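PDB 5VHV: alkylpurine DNA glycosylase AlkC, which excises alkylated purine bases from damaged DNA, without flipping the lesion out of the helix, as a step in base excision repair. Local coordinates for residues D290-Y295 against A304-L309; Q15-E20 against P77-G82; A119-L124 against F162-V167. All coordinates share one frame; numbering follows the deposited sequence.

Interaction 1. Residues D290-Y295 against A304-L309; sequences DYAIDY and AKVFKL. With nucleotides of chain D; nucleotides of chain C.
The side chains of Asp290 and Lys308 run alongside one another in the same direction and close a salt bridge in which NZ of Lys308 meets the syn lone pair of OD2 of Asp290 at 2.8 Å. OD1 of Asp290 takes a second bond on its anti side, from the backbone N of Leu309 (3.3 Å), so the carboxylate is held through both oxygens. Further along, Tyr291 turns a ring face to Phe307, whose CB makes a CH-pi contact 3.9 Å from the Tyr291 ring centroid. The two ring planes are inclined at 39°. Strands 285-294 and 305-314 form an antiparallel beta hairpin, the latter an outer strand of the C-terminal beta sheet; Tyr291 and Phe307 face each other as a hydrogen-bonded pair, linked by Tyr291 N to Phe307 O (3.0 Å) and Phe307 N to Tyr291 O (2.8 Å). The far edge of Phe307 meets OH of Tyr295, and OH of Tyr291 bonds Gln326 on strand 319-327. The border strand also holds DNA: Lys308 N donates to OP1 of DG3 of chain D (2.9 Å), and Lys305 NZ reaches OP2 of DC5 of chain C (2.8 Å).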
loop_
_atom_site.group_PDB
_atom_site.type_symbol
_atom_site.label_atom_id
_atom_site.label_comp_id
_atom_site.label_asym_id
_atom_site.label_seq_id
_atom_site.Cartn_x
_atom_site.Cartn_y
_atom_site.Cartn_z
ATOM N N ASP A 290 -4.001 10.055 -19.131
ATOM C CA ASP A 290 -3.828 8.643 -18.819
ATOM C C ASP A 290 -4.266 7.828 -20.042
ATOM O O ASP A 290 -4.678 8.377 -21.066
ATOM C CB ASP A 290 -4.629 8.260 -17.558
ATOM C CG ASP A 290 -4.084 8.906 -16.287
ATOM O OD1 ASP A 290 -2.857 9.170 -16.215
ATOM O OD2 ASP A 290 -4.868 9.132 -15.337
ATOM N N TYR A 291 -4.136 6.506 -19.971
ATOM C CA TYR A 291 -4.676 5.653 -21.025
ATOM C C TYR A 291 -5.225 4.394 -20.396
ATOM O O TYR A 291 -4.943 4.082 -19.239
ATOM C CB TYR A 291 -3.640 5.293 -22.100
ATOM C CG TYR A 291 -2.504 4.392 -21.673
ATOM C CD1 TYR A 291 -1.420 4.904 -20.986
ATOM C CD2 TYR A 291 -2.478 3.042 -22.033
ATOM C CE1 TYR A 291 -0.369 4.103 -20.621
ATOM C CE2 TYR A 291 -1.411 2.231 -21.671
ATOM C CZ TYR A 291 -0.368 2.773 -20.986
ATOM O OH TYR A 291 0.701 2.003 -20.617
ATOM N N ALA A 292 -6.071 3.698 -21.147
ATOM C CA ALA A 292 -6.657 2.472 -20.640
ATOM C C ALA A 292 -6.626 1.382 -21.698
ATOM O O ALA A 292 -6.776 1.655 -22.889
ATOM C CB ALA A 292 -8.085 2.696 -20.187
ATOM N N ILE A 293 -6.431 0.148 -21.250
ATOM C CA ILE A 293 -6.511 -1.021 -22.119
ATOM C C ILE A 293 -7.709 -1.866 -21.714
ATOM O O ILE A 293 -7.874 -2.217 -20.538
ATOM C CB ILE A 293 -5.226 -1.865 -22.068
ATOM C CG1 ILE A 293 -4.020 -1.006 -22.462
ATOM C CG2 ILE A 293 -5.382 -3.089 -23.000
ATOM C CD1 ILE A 293 -2.675 -1.764 -22.429
ATOM N N ASP A 294 -8.523 -2.228 -22.704
ATOM C CA ASP A 294 -9.572 -3.230 -22.544
ATOM C C ASP A 294 -8.957 -4.597 -22.801
ATOM O O ASP A 294 -8.903 -5.054 -23.937
ATOM C CB ASP A 294 -10.703 -2.988 -23.539
ATOM C CG ASP A 294 -11.485 -1.721 -23.257
ATOM O OD1 ASP A 294 -11.540 -1.293 -22.092
ATOM O OD2 ASP A 294 -12.060 -1.160 -24.214
ATOM N N TYR A 295 -8.454 -5.253 -21.757
ATOM C CA TYR A 295 -7.826 -6.552 -21.958
ATOM C C TYR A 295 -8.842 -7.650 -22.290
ATOM O O TYR A 295 -9.924 -7.724 -21.695
ATOM C CB TYR A 295 -7.075 -6.945 -20.706
ATOM C CG TYR A 295 -5.779 -6.207 -20.494
ATOM C CD1 TYR A 295 -4.606 -6.635 -21.120
ATOM C CD2 TYR A 295 -5.716 -5.119 -19.642
ATOM C CE1 TYR A 295 -3.400 -5.985 -20.893
ATOM C CE2 TYR A 295 -4.507 -4.451 -19.409
ATOM C CZ TYR A 295 -3.370 -4.895 -20.038
ATOM O OH TYR A 295 -2.201 -4.251 -19.774
ATOM N N ALA A 304 -11.907 -1.767 -18.212
ATOM C CA ALA A 304 -10.811 -0.947 -18.702
ATOM C C ALA A 304 -9.760 -0.753 -17.607
ATOM O O ALA A 304 -10.080 -0.338 -16.492
ATOM C CB ALA A 304 -11.351 0.408 -19.156
ATOM N N LYS A 305 -8.506 -1.048 -17.922
ATOM C CA LYS A 305 -7.422 -0.932 -16.941
ATOM C C LYS A 305 -6.640 0.337 -17.254
ATOM O O LYS A 305 -6.059 0.456 -18.340
ATOM C CB LYS A 305 -6.496 -2.153 -16.970
ATOM C CG LYS A 305 -5.173 -1.977 -16.211
ATOM C CD LYS A 305 -5.370 -1.740 -14.712
ATOM C CE LYS A 305 -4.031 -1.625 -13.973
ATOM N NZ LYS A 305 -4.252 -1.371 -12.519
ATOM N N VAL A 306 -6.601 1.258 -16.297
ATOM C CA VAL A 306 -6.033 2.586 -16.505
ATOM C C VAL A 306 -4.583 2.603 -16.042
ATOM O O VAL A 306 -4.265 2.180 -14.909
ATOM C CB VAL A 306 -6.847 3.658 -15.759
ATOM C CG1 VAL A 306 -6.202 5.034 -15.931
ATOM C CG2 VAL A 306 -8.293 3.687 -16.260
ATOM N N PHE A 307 -3.712 3.114 -16.916
ATOM C CA PHE A 307 -2.313 3.374 -16.616
ATOM C C PHE A 307 -2.036 4.871 -16.691
ATOM O O PHE A 307 -2.613 5.595 -17.514
ATOM C CB PHE A 307 -1.420 2.616 -17.604
ATOM C CG PHE A 307 -1.531 1.127 -17.497
ATOM C CD1 PHE A 307 -1.033 0.468 -16.394
ATOM C CD2 PHE A 307 -2.126 0.382 -18.500
ATOM C CE1 PHE A 307 -1.137 -0.929 -16.282
ATOM C CE2 PHE A 307 -2.210 -1.016 -18.393
ATOM C CZ PHE A 307 -1.721 -1.654 -17.315
ATOM N N LYS A 308 -1.113 5.324 -15.851
ATOM C CA LYS A 308 -0.758 6.729 -15.816
ATOM C C LYS A 308 0.171 7.074 -16.970
ATOM O O LYS A 308 1.078 6.307 -17.305
ATOM C CB LYS A 308 -0.064 7.072 -14.504
ATOM C CG LYS A 308 -0.862 6.696 -13.266
ATOM C CD LYS A 308 -2.209 7.450 -13.218
ATOM C CE LYS A 308 -1.999 8.951 -13.051
ATOM N NZ LYS A 308 -3.295 9.741 -13.046
ATOM N N LEU A 309 -0.026 8.252 -17.552
ATOM C CA LEU A 309 0.867 8.699 -18.616
ATOM C C LEU A 309 1.603 9.975 -18.237
ATOM O O LEU A 309 2.814 9.919 -18.003
ATOM C CB LEU A 309 0.084 8.855 -19.916
ATOM C CG LEU A 309 0.598 8.044 -21.086
ATOM C CD1 LEU A 309 -0.348 8.291 -22.286
ATOM C CD2 LEU A 309 2.004 8.436 -21.407
ATOM P P DG D 3 0.921 3.091 -13.033
ATOM O OP1 DG D 3 0.156 3.303 -14.274
ATOM O OP2 DG D 3 0.264 3.044 -11.702
ATOM O "O5'" DG D 3 1.706 1.732 -13.120
ATOM C "C5'" DG D 3 2.359 1.323 -14.333
ATOM C "C4'" DG D 3 2.956 -0.057 -14.173
ATOM O "O4'" DG D 3 4.143 -0.009 -13.321
ATOM C "C3'" DG D 3 2.041 -1.111 -13.535
ATOM O "O3'" DG D 3 2.217 -2.323 -14.262
ATOM C "C2'" DG D 3 2.503 -1.162 -12.063
ATOM C "C1'" DG D 3 3.996 -0.840 -12.169
ATOM N N9 DG D 3 4.581 -0.082 -11.056
ATOM C C8 DG D 3 4.043 1.001 -10.404
ATOM N N7 DG D 3 4.838 1.507 -9.489
ATOM C C5 DG D 3 5.983 0.741 -9.576
ATOM C C6 DG D 3 7.184 0.820 -8.836
ATOM O O6 DG D 3 7.490 1.640 -7.953
ATOM N N1 DG D 3 8.098 -0.150 -9.231
ATOM C C2 DG D 3 7.876 -1.083 -10.200
ATOM N N2 DG D 3 8.870 -1.953 -10.423
ATOM N N3 DG D 3 6.740 -1.177 -10.902
ATOM C C4 DG D 3 5.849 -0.234 -10.539
ATOM P P DC C 5 -7.006 -3.215 -10.613
ATOM O OP1 DC C 5 -7.882 -2.058 -10.880
ATOM O OP2 DC C 5 -5.823 -3.433 -11.481
ATOM O "O5'" DC C 5 -6.507 -3.140 -9.114
ATOM C "C5'" DC C 5 -7.447 -2.812 -8.132
ATOM C "C4'" DC C 5 -6.842 -2.982 -6.769
ATOM O "O4'" DC C 5 -6.429 -4.350 -6.593
ATOM C "C3'" DC C 5 -5.606 -2.116 -6.554
ATOM O "O3'" DC C 5 -5.849 -1.161 -5.539
ATOM C "C2'" DC C 5 -4.489 -3.092 -6.192
ATOM C "C1'" DC C 5 -5.225 -4.385 -5.878
ATOM N N1 DC C 5 -4.499 -5.594 -6.299
ATOM C C2 DC C 5 -4.158 -6.542 -5.354
ATOM O O2 DC C 5 -4.447 -6.331 -4.160
ATOM N N3 DC C 5 -3.515 -7.665 -5.763
ATOM C C4 DC C 5 -3.228 -7.833 -7.073
ATOM N N4 DC C 5 -2.604 -8.964 -7.443
ATOM C C5 DC C 5 -3.597 -6.880 -8.047
ATOM C C6 DC C 5 -4.222 -5.787 -7.628
ATOM P P DA D 2 2.970 8.594 -9.359
ATOM O OP1 DA D 2 1.967 9.583 -9.738
ATOM O OP2 DA D 2 3.062 8.086 -7.958
ATOM O "O5'" DA D 2 2.761 7.356 -10.347
ATOM C "C5'" DA D 2 2.916 7.548 -11.752
ATOM C "C4'" DA D 2 3.150 6.227 -12.468
ATOM O "O4'" DA D 2 4.527 5.795 -12.299
ATOM C "C3'" DA D 2 2.318 5.065 -11.974
ATOM O "O3'" DA D 2 2.096 4.184 -13.055
ATOM C "C2'" DA D 2 3.205 4.470 -10.880
ATOM C "C1'" DA D 2 4.584 4.617 -11.500
ATOM N N9 DA D 2 5.690 4.786 -10.553
ATOM C C8 DA D 2 5.737 5.651 -9.504
ATOM N N7 DA D 2 6.880 5.641 -8.857
ATOM C C5 DA D 2 7.640 4.709 -9.535
ATOM C C6 DA D 2 8.946 4.240 -9.343
ATOM N N6 DA D 2 9.744 4.680 -8.353
ATOM N N1 DA D 2 9.417 3.310 -10.208
ATOM C C2 DA D 2 8.617 2.883 -11.191
ATOM N N3 DA D 2 7.366 3.250 -11.475
ATOM C C4 DA D 2 6.928 4.177 -10.597
#

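Interaction 2. Residues Q15-E20 against P77-G82; sequences QHIASE and PRLNSG
OE1 of Glu20 is gripped by two nitrogens of Arg78: NE at 2.6 Å, in a salt bridge with an N-H...O angle of 157°, and NH2 in a weaker, more bent bond. NE meets this oxygen nearly head-on to its C-O bond, and the oxygen lies close to the guanidinium plane, with carboxylate and guanidinium nearly coplanar. A bend at chi3 of Arg78 (66°) turns NE back toward the acid, while the CB of Arg78 lies 3.4 Å from OE1 of Glu20. Both donor nitrogens therefore converge on one carboxylate oxygen, which would probably draw the negative charge toward it.

One helical turn earlier, His16 meets Asn80 tip to tip. The carboxamide of Asn80 is stacked on the imidazole, its plane only 8° from that of the ring, and ND2 of Asn80 stands 3.3 Å above the ring plane, over its centre. CG of His16 is anti to its backbone N, on the side of the helix that meets the loop. The backbone N of Asn80 adds a weak bond to His16 NE2 (3.4 Å). Helix 11-24 thus uses one side, through His16 and Glu20, to meet the irregular link between helices 65-75 and 87-95 in the N-terminal helical part of the protein. The carboxamide is fixed from a second direction, because OD1 of Asn80 accepts from Arg13 of the same helix. Beneath the polar pairs, CD2 of Leu79 comes loosely to CG1 of Ile17 (4.4 Å), and both side chains continue onto Phe87. Farther along the same loop, Gly82 lines the pocket of the bound polyether.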
loop_
_atom_site.group_PDB
_atom_site.type_symbol
_atom_site.label_atom_id
_atom_site.label_comp_id
_atom_site.label_asym_id
_atom_site.label_seq_id
_atom_site.Cartn_x
_atom_site.Cartn_y
_atom_site.Cartn_z
ATOM N N GLN A 15 18.893 -19.491 13.354
ATOM C CA GLN A 15 20.058 -19.658 14.221
ATOM C C GLN A 15 20.507 -18.323 14.794
ATOM O O GLN A 15 20.906 -18.247 15.962
ATOM C CB GLN A 15 21.187 -20.341 13.449
ATOM C CG GLN A 15 20.861 -21.784 13.118
ATOM C CD GLN A 15 21.811 -22.404 12.120
ATOM O OE1 GLN A 15 22.622 -21.718 11.487
ATOM N NE2 GLN A 15 21.710 -23.717 11.967
ATOM N N HIS A 16 20.444 -17.256 13.990
ATOM C CA HIS A 16 20.780 -15.922 14.487
ATOM C C HIS A 16 19.822 -15.493 15.592
ATOM O O HIS A 16 20.255 -14.983 16.637
ATOM C CB HIS A 16 20.776 -14.930 13.314
ATOM C CG HIS A 16 20.528 -13.492 13.684
ATOM N ND1 HIS A 16 21.489 -12.682 14.256
ATOM C CD2 HIS A 16 19.448 -12.695 13.473
ATOM C CE1 HIS A 16 20.995 -11.465 14.424
ATOM N NE2 HIS A 16 19.758 -11.447 13.956
ATOM N N ILE A 17 18.521 -15.720 15.395
ATOM C CA ILE A 17 17.536 -15.380 16.417
ATOM C C ILE A 17 17.836 -16.143 17.703
ATOM O O ILE A 17 17.802 -15.583 18.807
ATOM C CB ILE A 17 16.108 -15.667 15.906
ATOM C CG1 ILE A 17 15.742 -14.736 14.733
ATOM C CG2 ILE A 17 15.070 -15.456 17.025
ATOM C CD1 ILE A 17 14.495 -15.148 13.972
ATOM N N ALA A 18 18.103 -17.442 17.583
ATOM C CA ALA A 18 18.395 -18.241 18.770
ATOM C C ALA A 18 19.652 -17.746 19.482
ATOM O O ALA A 18 19.696 -17.698 20.715
ATOM C CB ALA A 18 18.555 -19.717 18.392
ATOM N N SER A 19 20.696 -17.397 18.726
ATOM C CA SER A 19 21.929 -16.928 19.354
ATOM C C SER A 19 21.708 -15.617 20.096
ATOM O O SER A 19 22.230 -15.420 21.206
ATOM C CB SER A 19 23.027 -16.763 18.300
ATOM O OG SER A 19 23.274 -17.993 17.646
ATOM N N GLU A 20 20.946 -14.701 19.504
ATOM C CA GLU A 20 20.687 -13.440 20.186
ATOM C C GLU A 20 19.747 -13.638 21.373
ATOM O O GLU A 20 19.871 -12.934 22.382
ATOM C CB GLU A 20 20.126 -12.428 19.192
ATOM C CG GLU A 20 21.111 -12.069 18.063
ATOM C CD GLU A 20 22.442 -11.543 18.551
ATOM O OE1 GLU A 20 22.483 -10.833 19.575
ATOM O OE2 GLU A 20 23.462 -11.848 17.903
ATOM N N PRO A 77 16.793 -4.655 19.574
ATOM C CA PRO A 77 17.945 -3.989 18.923
ATOM C C PRO A 77 19.045 -4.935 18.452
ATOM O O PRO A 77 19.923 -4.501 17.698
ATOM C CB PRO A 77 18.463 -3.040 20.012
ATOM C CG PRO A 77 18.004 -3.656 21.304
ATOM C CD PRO A 77 16.657 -4.262 20.989
ATOM N N ARG A 78 19.036 -6.201 18.862
ATOM C CA ARG A 78 20.039 -7.169 18.440
ATOM C C ARG A 78 19.714 -7.834 17.109
ATOM O O ARG A 78 20.598 -8.488 16.536
ATOM C CB ARG A 78 20.201 -8.257 19.509
ATOM C CG ARG A 78 20.391 -7.704 20.917
ATOM C CD ARG A 78 20.648 -8.815 21.927
ATOM N NE ARG A 78 21.917 -9.468 21.662
ATOM C CZ ARG A 78 23.045 -9.245 22.328
ATOM N NH1 ARG A 78 23.089 -8.397 23.346
ATOM N NH2 ARG A 78 24.144 -9.883 21.969
ATOM N N LEU A 79 18.482 -7.692 16.617
ATOM C CA LEU A 79 18.077 -8.325 15.366
ATOM C C LEU A 79 18.606 -7.539 14.173
ATOM O O LEU A 79 18.615 -6.307 14.181
ATOM C CB LEU A 79 16.557 -8.433 15.283
ATOM C CG LEU A 79 15.906 -9.275 16.392
ATOM C CD1 LEU A 79 14.399 -9.321 16.211
ATOM C CD2 LEU A 79 16.460 -10.676 16.401
ATOM N N ASN A 80 19.051 -8.273 13.150
ATOM C CA ASN A 80 19.698 -7.687 11.978
ATOM C C ASN A 80 18.745 -7.388 10.823
ATOM O O ASN A 80 19.219 -7.083 9.724
ATOM C CB ASN A 80 20.831 -8.596 11.488
ATOM C CG ASN A 80 20.367 -9.985 11.055
ATOM O OD1 ASN A 80 19.198 -10.211 10.721
ATOM N ND2 ASN A 80 21.305 -10.932 11.056
ATOM N N SER A 81 17.431 -7.433 11.048
ATOM C CA SER A 81 16.442 -7.209 9.993
ATOM C C SER A 81 15.158 -6.618 10.558
ATOM O O SER A 81 14.588 -7.158 11.509
ATOM C CB SER A 81 16.123 -8.518 9.271
ATOM O OG SER A 81 14.929 -8.377 8.509
ATOM N N GLY A 82 14.684 -5.537 9.936
ATOM C CA GLY A 82 13.418 -4.946 10.336
ATOM C C GLY A 82 12.216 -5.807 9.970
ATOM O O GLY A 82 11.245 -5.891 10.724
#

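Interaction 3. Residues A119-L124 against F162-V167; sequences AIRHFL and FRLAEV. With nucleotides of chain D.
The ring of His122 receives the edge of Phe162 on one face, in an edge-to-face (T-shaped) pair with planes at 71°; CE2 of Phe162 comes to 3.7 Å from CE1 of His122. Around its own edge, and in plane, the Phe162 ring also meets the backbone O of Arg121. The guanidinium of Arg121 has Leu164 over one face, with CD1 of Leu164 3.5 Å from NH1 of Arg121, while its rim is turned to the carbonyl of Phe162. There NE and NH2 grip a single acceptor side-on: Phe162 O lies 2.8 Å from Arg121 NH2 and 3.3 Å from Arg121 NE, close to the guanidinium plane. NH1 bonds the carbonyls of Gly153 and Arg155, so backbone oxygens meet the N-H groups of this buried guanidinium. Both segments belong to the helical DNA alkylation repair family region, and the contact fixes the loop before helix 165-169 on helix 119-126, with Leu164 at the N-cap position of the former. An alanine in place of Arg121 would probably deprive Phe162 O and the carbonyls of Gly153 and Arg155 of these donors and uncover one side of Leu164. Leu164 also meets Leu124, CD1 to CD1 at 3.7 Å, the two side chains crossing at about a right angle. At the outer margin a water donates to both Leu124 O and Glu166 OE1. From the opposite end of the Phe162-Arg163 peptide, N of Arg163 donates to OP1 of DA10 of chain D (3.0 Å, N-H...O angle 170°), and the Arg163 guanidinium lays one face over the sugar carbon C4' of DA10 of chain D.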
loop_
_atom_site.group_PDB
_atom_site.type_symbol
_atom_site.label_atom_id
_atom_site.label_comp_id
_atom_site.label_asym_id
_atom_site.label_seq_id
_atom_site.Cartn_x
_atom_site.Cartn_y
_atom_site.Cartn_z
ATOM N N ALA A 119 0.003 -6.551 13.947
ATOM C CA ALA A 119 -0.389 -6.939 15.301
ATOM C C ALA A 119 -1.533 -6.067 15.823
ATOM O O ALA A 119 -2.446 -6.562 16.485
ATOM C CB ALA A 119 0.837 -6.854 16.217
ATOM N N ILE A 120 -1.503 -4.761 15.539
ATOM C CA ILE A 120 -2.508 -3.885 16.126
ATOM C C ILE A 120 -3.893 -4.227 15.600
ATOM O O ILE A 120 -4.896 -3.996 16.287
ATOM C CB ILE A 120 -2.157 -2.408 15.866
ATOM C CG1 ILE A 120 -3.018 -1.475 16.722
ATOM C CG2 ILE A 120 -2.311 -2.039 14.382
ATOM C CD1 ILE A 120 -2.705 -1.535 18.207
ATOM N N ARG A 121 -3.975 -4.842 14.415
ATOM C CA ARG A 121 -5.275 -5.152 13.827
ATOM C C ARG A 121 -5.997 -6.263 14.578
ATOM O O ARG A 121 -7.230 -6.282 14.602
ATOM C CB ARG A 121 -5.100 -5.494 12.342
ATOM C CG ARG A 121 -4.578 -4.278 11.562
ATOM C CD ARG A 121 -4.243 -4.607 10.114
ATOM N NE ARG A 121 -5.359 -4.702 9.171
ATOM C CZ ARG A 121 -5.988 -3.647 8.648
ATOM N NH1 ARG A 121 -5.659 -2.420 9.039
ATOM N NH2 ARG A 121 -6.937 -3.810 7.712
ATOM N N HIS A 122 -5.262 -7.174 15.234
ATOM C CA HIS A 122 -5.928 -8.162 16.077
ATOM C C HIS A 122 -6.610 -7.487 17.251
ATOM O O HIS A 122 -7.703 -7.902 17.670
ATOM C CB HIS A 122 -4.929 -9.212 16.564
ATOM C CG HIS A 122 -4.344 -10.019 15.448
ATOM N ND1 HIS A 122 -5.016 -11.077 14.866
ATOM C CD2 HIS A 122 -3.195 -9.872 14.753
ATOM C CE1 HIS A 122 -4.282 -11.570 13.883
ATOM N NE2 HIS A 122 -3.169 -10.857 13.794
ATOM N N PHE A 123 -5.989 -6.434 17.790
ATOM C CA PHE A 123 -6.598 -5.699 18.893
ATOM C C PHE A 123 -7.761 -4.848 18.393
ATOM O O PHE A 123 -8.792 -4.757 19.061
ATOM C CB PHE A 123 -5.551 -4.835 19.601
ATOM C CG PHE A 123 -4.535 -5.622 20.407
ATOM C CD1 PHE A 123 -4.772 -5.959 21.740
ATOM C CD2 PHE A 123 -3.347 -6.009 19.832
ATOM C CE1 PHE A 123 -3.823 -6.663 22.480
ATOM C CE2 PHE A 123 -2.383 -6.721 20.561
ATOM C CZ PHE A 123 -2.630 -7.055 21.881
ATOM N N LEU A 124 -7.635 -4.242 17.202
ATOM C CA LEU A 124 -8.762 -3.493 16.655
ATOM C C LEU A 124 -9.947 -4.405 16.380
ATOM O O LEU A 124 -11.102 -3.970 16.470
ATOM C CB LEU A 124 -8.338 -2.750 15.389
ATOM C CG LEU A 124 -7.459 -1.514 15.629
ATOM C CD1 LEU A 124 -6.792 -1.097 14.339
ATOM C CD2 LEU A 124 -8.262 -0.333 16.194
ATOM N N PHE A 162 -6.243 -8.977 7.189
ATOM C CA PHE A 162 -7.679 -8.913 6.995
ATOM C C PHE A 162 -8.142 -7.464 6.950
ATOM O O PHE A 162 -7.558 -6.568 7.570
ATOM C CB PHE A 162 -8.418 -9.679 8.116
ATOM C CG PHE A 162 -7.903 -9.377 9.507
ATOM C CD1 PHE A 162 -8.438 -8.344 10.252
ATOM C CD2 PHE A 162 -6.897 -10.144 10.063
ATOM C CE1 PHE A 162 -7.936 -8.075 11.528
ATOM C CE2 PHE A 162 -6.399 -9.873 11.327
ATOM C CZ PHE A 162 -6.923 -8.854 12.053
ATOM N N ARG A 163 -9.194 -7.234 6.179
ATOM C CA ARG A 163 -9.842 -5.940 6.162
ATOM C C ARG A 163 -10.490 -5.695 7.521
ATOM O O ARG A 163 -10.908 -6.636 8.203
ATOM C CB ARG A 163 -10.894 -5.886 5.052
ATOM C CG ARG A 163 -10.287 -5.949 3.656
ATOM C CD ARG A 163 -11.307 -5.715 2.550
ATOM N NE ARG A 163 -10.706 -5.962 1.243
ATOM C CZ ARG A 163 -11.379 -6.011 0.095
ATOM N NH1 ARG A 163 -12.700 -5.826 0.074
ATOM N NH2 ARG A 163 -10.731 -6.277 -1.031
ATOM N N LEU A 164 -10.539 -4.433 7.929
ATOM C CA LEU A 164 -11.221 -4.051 9.170
ATOM C C LEU A 164 -12.632 -3.612 8.787
ATOM O O LEU A 164 -12.853 -2.474 8.361
ATOM C CB LEU A 164 -10.457 -2.955 9.920
ATOM C CG LEU A 164 -9.164 -3.382 10.619
ATOM C CD1 LEU A 164 -8.442 -2.163 11.193
ATOM C CD2 LEU A 164 -9.450 -4.400 11.718
ATOM N N ALA A 165 -13.587 -4.541 8.901
ATOM C CA ALA A 165 -14.949 -4.271 8.439
ATOM C C ALA A 165 -15.574 -3.097 9.175
ATOM O O ALA A 165 -16.343 -2.327 8.583
ATOM C CB ALA A 165 -15.822 -5.516 8.600
ATOM N N GLU A 166 -15.251 -2.936 10.458
ATOM C CA GLU A 166 -15.844 -1.862 11.253
ATOM C C GLU A 166 -15.357 -0.496 10.778
ATOM O O GLU A 166 -16.149 0.455 10.674
ATOM C CB GLU A 166 -15.514 -2.100 12.739
ATOM C CG GLU A 166 -16.119 -1.099 13.682
ATOM C CD GLU A 166 -16.157 -1.577 15.134
ATOM O OE1 GLU A 166 -15.485 -2.575 15.476
ATOM O OE2 GLU A 166 -16.885 -0.946 15.929
ATOM N N VAL A 167 -14.058 -0.393 10.469
ATOM C CA VAL A 167 -13.481 0.829 9.905
ATOM C C VAL A 167 -14.019 1.077 8.501
ATOM O O VAL A 167 -14.406 2.196 8.145
ATOM C CB VAL A 167 -11.944 0.723 9.900
ATOM C CG1 VAL A 167 -11.301 1.904 9.182
ATOM C CG2 VAL A 167 -11.425 0.638 11.318
ATOM P P DA D 10 -9.795 -10.579 3.909
ATOM O OP1 DA D 10 -10.446 -9.505 4.708
ATOM O OP2 DA D 10 -9.849 -11.957 4.471
ATOM O "O5'" DA D 10 -10.521 -10.581 2.499
ATOM C "C5'" DA D 10 -10.683 -9.371 1.841
ATOM C "C4'" DA D 10 -11.200 -9.604 0.459
ATOM O "O4'" DA D 10 -10.184 -10.262 -0.328
ATOM C "C3'" DA D 10 -12.434 -10.505 0.400
ATOM O "O3'" DA D 10 -13.509 -9.764 -0.073
ATOM C "C2'" DA D 10 -12.030 -11.634 -0.550
ATOM C "C1'" DA D 10 -10.843 -11.045 -1.284
ATOM N N9 DA D 10 -9.908 -12.025 -1.824
ATOM C C8 DA D 10 -9.297 -13.049 -1.159
ATOM N N7 DA D 10 -8.491 -13.757 -1.908
ATOM C C5 DA D 10 -8.576 -13.152 -3.148
ATOM C C6 DA D 10 -7.966 -13.439 -4.386
ATOM N N6 DA D 10 -7.130 -14.469 -4.573
ATOM N N1 DA D 10 -8.280 -12.640 -5.439
ATOM C C2 DA D 10 -9.137 -11.627 -5.247
ATOM N N3 DA D 10 -9.775 -11.270 -4.130
ATOM C C4 DA D 10 -9.440 -12.079 -3.109
HETATM O O HOH W 1 -13.398 -4.174 14.718
#

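From the N terminus, interaction 2 comes first: it closes a mostly helical loop of 56 residues, bringing helix 11-24 onto the link before helix 87-95. Interaction 3 follows, returning the segment before helix 165-169 to helix 119-126 across 37 residues. Interaction 1 comes last, pairing the two strands of a hairpin across 8 intervening residues in the C-terminal beta sheet. The three are in series; none nests within or crosses another. Interactions 2 and 3 join successive parts of the helical region, their nearest atoms about 12 Å apart, whereas interaction 1 lies on the opposite side of the chain's centre from both. Interactions 1 and 3 both touch the DNA, at different nucleotides of chain D.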